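Local coordinates for Lin1840 protein (Listeria innocua serovar 6a, PDB 4ZOC) that probably releases beta-D-glucose from the non-reducing ends of beta-glucosides and acts in beta-1,2-glucan metabolism, at residues Pro245-Lys250 and Gln291-Ala296; Ala188-Phe193 and Pro221-Ala226; Gly83-Phe88 and Gly340-Pro345. The protein carries 2 engineered substitutions. All coordinates share one frame; numbering follows the deposited sequence.

Contact 1 of 3, residues Pro245-Lys250 and Gln291-Ala296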
# COMPACT_ATOMS: atom_id res chain seq x y z
N PRO A 245 -3.03 -11.77 -14.48
CA PRO A 245 -1.64 -12.22 -14.33
C PRO A 245 -0.77 -11.80 -15.49
O PRO A 245 -1.15 -12.02 -16.66
CB PRO A 245 -1.80 -13.74 -14.25
CG PRO A 245 -3.10 -13.90 -13.61
CD PRO A 245 -3.97 -12.87 -14.29
N ALA A 246 0.41 -11.22 -15.22
CA ALA A 246 1.22 -10.67 -16.29
C ALA A 246 1.44 -11.67 -17.45
O ALA A 246 1.46 -11.30 -18.65
CB ALA A 246 2.57 -10.20 -15.74
N THR A 247 1.62 -12.94 -17.11
CA THR A 247 2.01 -13.98 -18.09
C THR A 247 0.96 -14.15 -19.18
O THR A 247 1.32 -14.40 -20.34
CB THR A 247 2.28 -15.32 -17.34
OG1 THR A 247 3.36 -15.05 -16.41
CG2 THR A 247 2.66 -16.48 -18.29
N MET A 248 -0.30 -13.97 -18.81
CA MET A 248 -1.39 -14.04 -19.84
C MET A 248 -2.06 -12.70 -20.09
O MET A 248 -3.21 -12.66 -20.55
CB MET A 248 -2.44 -15.10 -19.45
CG MET A 248 -3.18 -14.89 -18.14
SD MET A 248 -4.63 -15.92 -17.90
CE MET A 248 -5.86 -14.97 -18.83
N ASN A 249 -1.34 -11.61 -19.81
CA ASN A 249 -1.94 -10.29 -20.00
C ASN A 249 -1.65 -9.77 -21.40
O ASN A 249 -0.57 -9.38 -21.69
CB ASN A 249 -1.47 -9.38 -18.92
CG ASN A 249 -2.18 -8.05 -18.93
OD1 ASN A 249 -2.50 -7.53 -19.97
ND2 ASN A 249 -2.41 -7.50 -17.73
N LYS A 250 -2.65 -9.86 -22.30
CA LYS A 250 -2.43 -9.57 -23.70
C LYS A 250 -2.11 -8.16 -23.90
O LYS A 250 -1.25 -7.79 -24.72
CB LYS A 250 -3.67 -9.90 -24.60
CG LYS A 250 -4.16 -11.27 -24.51
CD LYS A 250 -5.27 -11.55 -25.56
CE LYS A 250 -6.46 -12.25 -24.93
NZ LYS A 250 -6.17 -13.68 -24.56
N GLN A 291 -3.49 -21.73 -23.82
CA GLN A 291 -4.08 -20.87 -24.84
C GLN A 291 -3.84 -19.39 -24.54
O GLN A 291 -3.43 -18.65 -25.39
CB GLN A 291 -5.59 -21.11 -24.93
CG GLN A 291 -6.27 -20.31 -26.00
CD GLN A 291 -7.79 -20.45 -25.98
OE1 GLN A 291 -8.37 -21.44 -25.50
NE2 GLN A 291 -8.45 -19.46 -26.53
N PHE A 292 -4.15 -18.97 -23.31
CA PHE A 292 -4.11 -17.52 -22.99
C PHE A 292 -2.64 -17.03 -22.96
O PHE A 292 -2.35 -15.97 -23.41
CB PHE A 292 -4.83 -17.25 -21.66
CG PHE A 292 -6.25 -17.74 -21.61
CD1 PHE A 292 -7.02 -17.85 -22.77
CD2 PHE A 292 -6.85 -18.02 -20.40
CE1 PHE A 292 -8.34 -18.29 -22.68
CE2 PHE A 292 -8.19 -18.42 -20.31
CZ PHE A 292 -8.90 -18.56 -21.46
N SER A 293 -1.72 -17.89 -22.51
CA SER A 293 -0.30 -17.52 -22.53
C SER A 293 0.23 -17.39 -23.92
O SER A 293 0.94 -16.47 -24.18
CB SER A 293 0.54 -18.49 -21.66
OG SER A 293 0.10 -18.39 -20.30
N MET A 294 -0.13 -18.30 -24.83
CA MET A 294 0.35 -18.12 -26.21
C MET A 294 -0.32 -16.91 -26.91
O MET A 294 0.33 -16.19 -27.67
CB MET A 294 0.21 -19.39 -27.05
CG MET A 294 0.93 -19.24 -28.38
SD MET A 294 1.71 -20.73 -28.98
CE MET A 294 3.29 -20.59 -28.17
N GLU A 295 -1.59 -16.68 -26.64
CA GLU A 295 -2.24 -15.50 -27.14
C GLU A 295 -1.50 -14.23 -26.71
O GLU A 295 -1.40 -13.24 -27.44
CB GLU A 295 -3.67 -15.47 -26.69
CG GLU A 295 -4.57 -16.41 -27.51
CD GLU A 295 -5.97 -16.56 -26.97
OE1 GLU A 295 -6.21 -16.03 -25.88
OE2 GLU A 295 -6.85 -17.16 -27.69
N ALA A 296 -1.01 -14.26 -25.46
CA ALA A 296 -0.29 -13.10 -24.90
C ALA A 296 1.16 -13.06 -25.36
O ALA A 296 1.92 -12.15 -25.01
CB ALA A 296 -0.37 -13.12 -23.37
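A mixed contact joins K250 and M248 to E295, F292 and A296. It lies in the TIM-barrel domain, where the loop leading into helix 250-260, with its first residue K250, meets the C-terminal end of helix 286-295. At its solvent side K250 NZ makes a salt bridge with E295 OE1 at 2.7 Å. The lysine reaches OE1 from the anti side, 31° out of the carboxylate plane. The other oxygen, E295 OE2, accepts Q291 NE2 at 3.0 Å, from above the plane in a nearly straight bond (177°). M248 and F292 run side by side. A bend at chi3 of M248 (-83°) goes with its CE lying 3.6 Å from F292 CD2, and the sulfur approaches the ring obliquely as a Met-aromatic contact. Deeper in, the A296 methyl meets the backbone, with CB 3.7 Å from T247 O. The T247 methyl CG2 lies 3.8 Å from S293 OG. The T247 hydroxyl OG1 bonds T236 OG1, and S293 OG bonds A289 O. R254 of helix 250-260 bonds the carbonyls of M294 and E295. The interface is thus mostly van der Waals inside, with a salt bridge at the exposed side, and bonds to both oxygens of E295 should limit rotation of its carboxylate.

Contact 2 of 3, residues Ala188-Phe193 and Pro221-Ala226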
# COMPACT_ATOMS: atom_id res chain seq x y z
N ALA A 188 21.20 -10.72 -22.24
CA ALA A 188 20.50 -10.30 -21.04
C ALA A 188 19.01 -10.52 -21.20
O ALA A 188 18.50 -10.48 -22.29
CB ALA A 188 20.83 -8.83 -20.77
N CYS A 189 18.31 -10.75 -20.08
CA CYS A 189 16.91 -10.90 -20.01
C CYS A 189 16.38 -9.96 -18.90
O CYS A 189 16.60 -10.18 -17.73
CB CYS A 189 16.53 -12.32 -19.62
SG CYS A 189 14.80 -12.66 -19.49
N VAL A 190 15.64 -8.97 -19.34
CA VAL A 190 14.98 -7.98 -18.45
C VAL A 190 13.92 -8.69 -17.66
O VAL A 190 13.16 -9.44 -18.25
CB VAL A 190 14.35 -6.83 -19.33
CG1 VAL A 190 13.37 -5.94 -18.59
CG2 VAL A 190 15.44 -5.92 -19.90
N LYS A 191 13.77 -8.41 -16.36
CA LYS A 191 12.70 -9.03 -15.59
C LYS A 191 12.27 -7.98 -14.51
O LYS A 191 13.05 -7.02 -14.24
CB LYS A 191 13.11 -10.38 -14.97
CG LYS A 191 14.16 -10.24 -13.90
CD LYS A 191 14.75 -11.59 -13.54
CE LYS A 191 15.57 -11.59 -12.29
NZ LYS A 191 16.17 -12.89 -12.05
N HIS A 192 11.07 -8.11 -13.97
CA HIS A 192 10.01 -9.04 -14.29
C HIS A 192 8.86 -8.18 -14.83
O HIS A 192 8.36 -7.29 -14.15
CB HIS A 192 9.50 -9.80 -13.00
CG HIS A 192 10.56 -10.55 -12.27
ND1 HIS A 192 11.36 -9.95 -11.31
CD2 HIS A 192 10.95 -11.85 -12.33
CE1 HIS A 192 12.23 -10.85 -10.85
NE2 HIS A 192 11.98 -12.01 -11.43
N PHE A 193 8.46 -8.46 -16.05
CA PHE A 193 7.51 -7.58 -16.73
C PHE A 193 6.10 -7.91 -16.23
O PHE A 193 5.61 -9.00 -16.52
CB PHE A 193 7.65 -7.72 -18.28
CG PHE A 193 7.17 -6.52 -19.04
CD1 PHE A 193 7.94 -5.35 -19.09
CD2 PHE A 193 5.94 -6.56 -19.70
CE1 PHE A 193 7.51 -4.24 -19.82
CE2 PHE A 193 5.50 -5.47 -20.43
CZ PHE A 193 6.27 -4.30 -20.46
N PRO A 221 9.28 2.60 -16.95
CA PRO A 221 10.39 3.21 -17.66
C PRO A 221 11.71 2.40 -17.65
O PRO A 221 12.42 2.37 -18.67
CB PRO A 221 10.59 4.49 -16.91
CG PRO A 221 9.14 4.96 -16.70
CD PRO A 221 8.52 3.64 -16.18
N ALA A 222 12.08 1.77 -16.54
CA ALA A 222 13.35 1.09 -16.51
C ALA A 222 13.32 -0.10 -17.46
O ALA A 222 14.31 -0.32 -18.20
CB ALA A 222 13.80 0.72 -15.09
N TYR A 223 12.23 -0.86 -17.51
CA TYR A 223 12.14 -1.99 -18.49
C TYR A 223 12.38 -1.45 -19.92
O TYR A 223 13.12 -2.03 -20.74
CB TYR A 223 10.81 -2.75 -18.47
CG TYR A 223 10.32 -3.23 -17.14
CD1 TYR A 223 11.07 -4.08 -16.31
CD2 TYR A 223 9.11 -2.80 -16.68
CE1 TYR A 223 10.58 -4.54 -15.06
CE2 TYR A 223 8.67 -3.21 -15.44
CZ TYR A 223 9.40 -4.08 -14.65
OH TYR A 223 8.92 -4.34 -13.36
N ASN A 224 11.67 -0.37 -20.20
CA ASN A 224 11.69 0.20 -21.52
C ASN A 224 13.11 0.62 -21.88
O ASN A 224 13.56 0.43 -23.02
CB ASN A 224 10.70 1.37 -21.65
CG ASN A 224 10.76 1.98 -23.02
OD1 ASN A 224 10.46 1.32 -23.99
ND2 ASN A 224 11.33 3.15 -23.13
N ALA A 225 13.83 1.23 -20.94
CA ALA A 225 15.17 1.74 -21.21
C ALA A 225 16.09 0.59 -21.54
O ALA A 225 16.85 0.66 -22.50
CB ALA A 225 15.73 2.53 -20.07
N ALA A 226 15.96 -0.51 -20.81
CA ALA A 226 16.77 -1.68 -21.11
C ALA A 226 16.47 -2.37 -22.44
O ALA A 226 17.33 -2.89 -23.14
CB ALA A 226 16.64 -2.65 -19.92
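V190 faces Y223 where strand 188-193 and helix 221-226 run nearly antiparallel, at 162°, with their axes 9.0 Å apart. Y223 is the main side chain of the interface, and its ring reaches across to the end of the strand. V190 CG1 comes to the edge of this ring, 3.7 Å from Y223 CD1. K191 O lies at the edge too, in the ring plane, 3.6 Å from Y223 CE1. F193 CG is anti to its backbone N (chi1 -156°), which swings the ring back toward the helix. It turns an edge to the face of Y223 in an offset edge-to-face stack. The centroids are 5.3 Å apart and the planes meet at 65°. The other V190 branch, CG2, is tight against A226 CB at 3.5 Å. The phenol end of Y223 passes close to H192 O but bonds further on: OH accepts from A195 N and is hydrogen-bonded to D140 OD1. D140 OD2 meets H192 ND1, so one carboxylate ties strand and helix residues together. The peptide between K191 and H192 is cis. Both side chains start away from the helix, consistent with the cis peptide breaking the usual alternation of a strand, and K191 NZ bonds F135 O. The K191 side chain lies about 8 Å from a bound beta-D-glucopyranose. A parallel strand backed by a helix of the connection to the next strand, 233-236, is the beta-alpha unit of a TIM barrel, here in the N-terminal domain of a family 3 glycoside hydrolase.

Contact 3 of 3, residues Gly83-Phe88 and Gly340-Pro345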
# COMPACT_ATOMS: atom_id res chain seq x y z
N GLY A 83 18.93 -30.51 -36.05
CA GLY A 83 20.18 -29.88 -35.65
C GLY A 83 19.98 -28.53 -34.98
O GLY A 83 20.75 -27.61 -35.19
N ILE A 84 18.91 -28.43 -34.21
CA ILE A 84 18.57 -27.16 -33.49
C ILE A 84 19.15 -27.25 -32.07
O ILE A 84 18.60 -28.00 -31.22
CB ILE A 84 17.06 -26.90 -33.45
CG1 ILE A 84 16.47 -26.82 -34.85
CG2 ILE A 84 16.78 -25.54 -32.82
CD1 ILE A 84 14.95 -26.85 -34.80
N PRO A 85 20.30 -26.57 -31.84
CA PRO A 85 20.94 -26.66 -30.54
C PRO A 85 20.09 -26.04 -29.45
O PRO A 85 19.24 -25.19 -29.73
CB PRO A 85 22.23 -25.81 -30.68
CG PRO A 85 22.33 -25.50 -32.09
CD PRO A 85 20.93 -25.55 -32.67
N LEU A 86 20.33 -26.51 -28.24
CA LEU A 86 19.74 -25.92 -27.02
C LEU A 86 20.30 -24.57 -26.71
O LEU A 86 21.48 -24.28 -26.95
CB LEU A 86 20.02 -26.82 -25.82
CG LEU A 86 19.24 -28.14 -25.80
CD1 LEU A 86 19.90 -29.10 -24.91
CD2 LEU A 86 17.81 -27.89 -25.35
N VAL A 87 19.46 -23.71 -26.12
CA VAL A 87 19.98 -22.46 -25.54
C VAL A 87 19.96 -22.60 -24.01
O VAL A 87 19.01 -23.17 -23.47
CB VAL A 87 19.20 -21.15 -26.04
CG1 VAL A 87 17.69 -21.27 -25.80
CG2 VAL A 87 19.87 -19.93 -25.44
N PHE A 88 21.05 -22.17 -23.36
CA PHE A 88 21.31 -22.35 -21.91
C PHE A 88 21.21 -21.01 -21.23
O PHE A 88 21.93 -20.04 -21.58
CB PHE A 88 22.73 -22.91 -21.71
CG PHE A 88 22.87 -24.38 -22.06
CD1 PHE A 88 22.93 -24.80 -23.40
CD2 PHE A 88 22.86 -25.33 -21.05
CE1 PHE A 88 23.01 -26.15 -23.68
CE2 PHE A 88 22.97 -26.69 -21.31
CZ PHE A 88 23.02 -27.11 -22.64
N GLY A 340 25.02 -17.35 -32.20
CA GLY A 340 25.98 -18.08 -33.04
C GLY A 340 25.87 -19.59 -32.92
O GLY A 340 26.77 -20.32 -33.40
N LEU A 341 24.79 -20.09 -32.34
CA LEU A 341 24.66 -21.52 -32.02
C LEU A 341 24.60 -22.41 -33.22
O LEU A 341 24.93 -23.57 -33.09
CB LEU A 341 23.47 -21.79 -31.07
CG LEU A 341 23.66 -21.01 -29.76
CD1 LEU A 341 22.37 -21.32 -28.92
CD2 LEU A 341 24.95 -21.34 -28.99
N PHE A 342 24.13 -21.90 -34.37
CA PHE A 342 24.12 -22.76 -35.57
C PHE A 342 25.49 -22.98 -36.22
O PHE A 342 25.65 -23.90 -37.02
CB PHE A 342 23.11 -22.25 -36.59
CG PHE A 342 21.70 -22.30 -36.10
CD1 PHE A 342 21.05 -23.53 -36.01
CD2 PHE A 342 21.01 -21.15 -35.75
CE1 PHE A 342 19.78 -23.61 -35.61
CE2 PHE A 342 19.71 -21.23 -35.32
CZ PHE A 342 19.10 -22.46 -35.22
N GLU A 343 26.45 -22.13 -35.88
CA GLU A 343 27.87 -22.27 -36.32
C GLU A 343 28.69 -22.95 -35.23
O GLU A 343 29.43 -23.85 -35.52
CB GLU A 343 28.52 -20.95 -36.67
CG GLU A 343 27.98 -20.23 -37.88
CD GLU A 343 26.59 -19.68 -37.67
OE1 GLU A 343 26.36 -18.92 -36.69
OE2 GLU A 343 25.75 -20.01 -38.51
N ASP A 344 28.44 -22.60 -33.97
CA ASP A 344 29.11 -23.18 -32.81
C ASP A 344 28.14 -23.35 -31.67
O ASP A 344 27.89 -22.39 -30.93
CB ASP A 344 30.27 -22.31 -32.36
CG ASP A 344 31.02 -22.88 -31.15
OD1 ASP A 344 30.78 -24.03 -30.74
OD2 ASP A 344 31.91 -22.15 -30.61
N PRO A 345 27.60 -24.55 -31.52
CA PRO A 345 26.61 -24.81 -30.47
C PRO A 345 27.21 -24.85 -29.06
O PRO A 345 26.45 -24.91 -28.11
CB PRO A 345 26.04 -26.18 -30.85
CG PRO A 345 27.01 -26.77 -31.80
CD PRO A 345 27.86 -25.74 -32.37
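G340 O accepts two backbone bonds, from E343 N at 3.1 Å and D344 N at 2.9 Å, and the turn so formed presents L341, F342 and P345 to P85. G340 itself ends helix 322-338 in a Schellman motif, with a positive phi that suits glycine. P85 is the centre of the contact, and three atoms of its ring make the main approaches. Its CG lies 3.4 Å from L341 O. Its CD is 3.7 Å from F342 CE1, and the two side chains cross at about a right angle. Its CB is 3.8 Å from P345 CB, and the two prolines cross at a slant. G83 O lies at the edge of the F342 ring, near its plane. L341 CD1 lies 3.7 Å from L86 O and close to V87 at the start of strand 87-90. Polar links run through neighbouring helices. Q73 of helix 66-79 bonds both segments, through L86 N and P345 O, and K336 NZ of helix 322-338 bonds P85 O. The direct contact is van der Waals packing, partly against backbone carbonyls. It depends on the fit of two prolines, a leucine and a phenylalanine, while the amide of Q73 supplies a polar bridge between the two backbones.

Overall arrangement
All three contacts are on the TIM barrel. Contacts 2 and 3 reach the same parallel sheet, through strands 187-193 and 87-90, yet their centres are 25 Å apart. Contacts 1 and 2 are neighbours, with centres 18 Å apart, and they touch where A246 CB packs on F193 O at 3.4 Å. Contacts 1 and 3 are separate, with centres 28 Å apart. Both segments of contact 2 precede those of contact 1, and all four fall between the segments of contact 3. Contacts 1 and 2 join segments 41 and 28 residues apart. Contact 3 spans 252 residues and brings the chain after the last barrel strand, 301-302, and helix 322-338 back to the entry of an early strand.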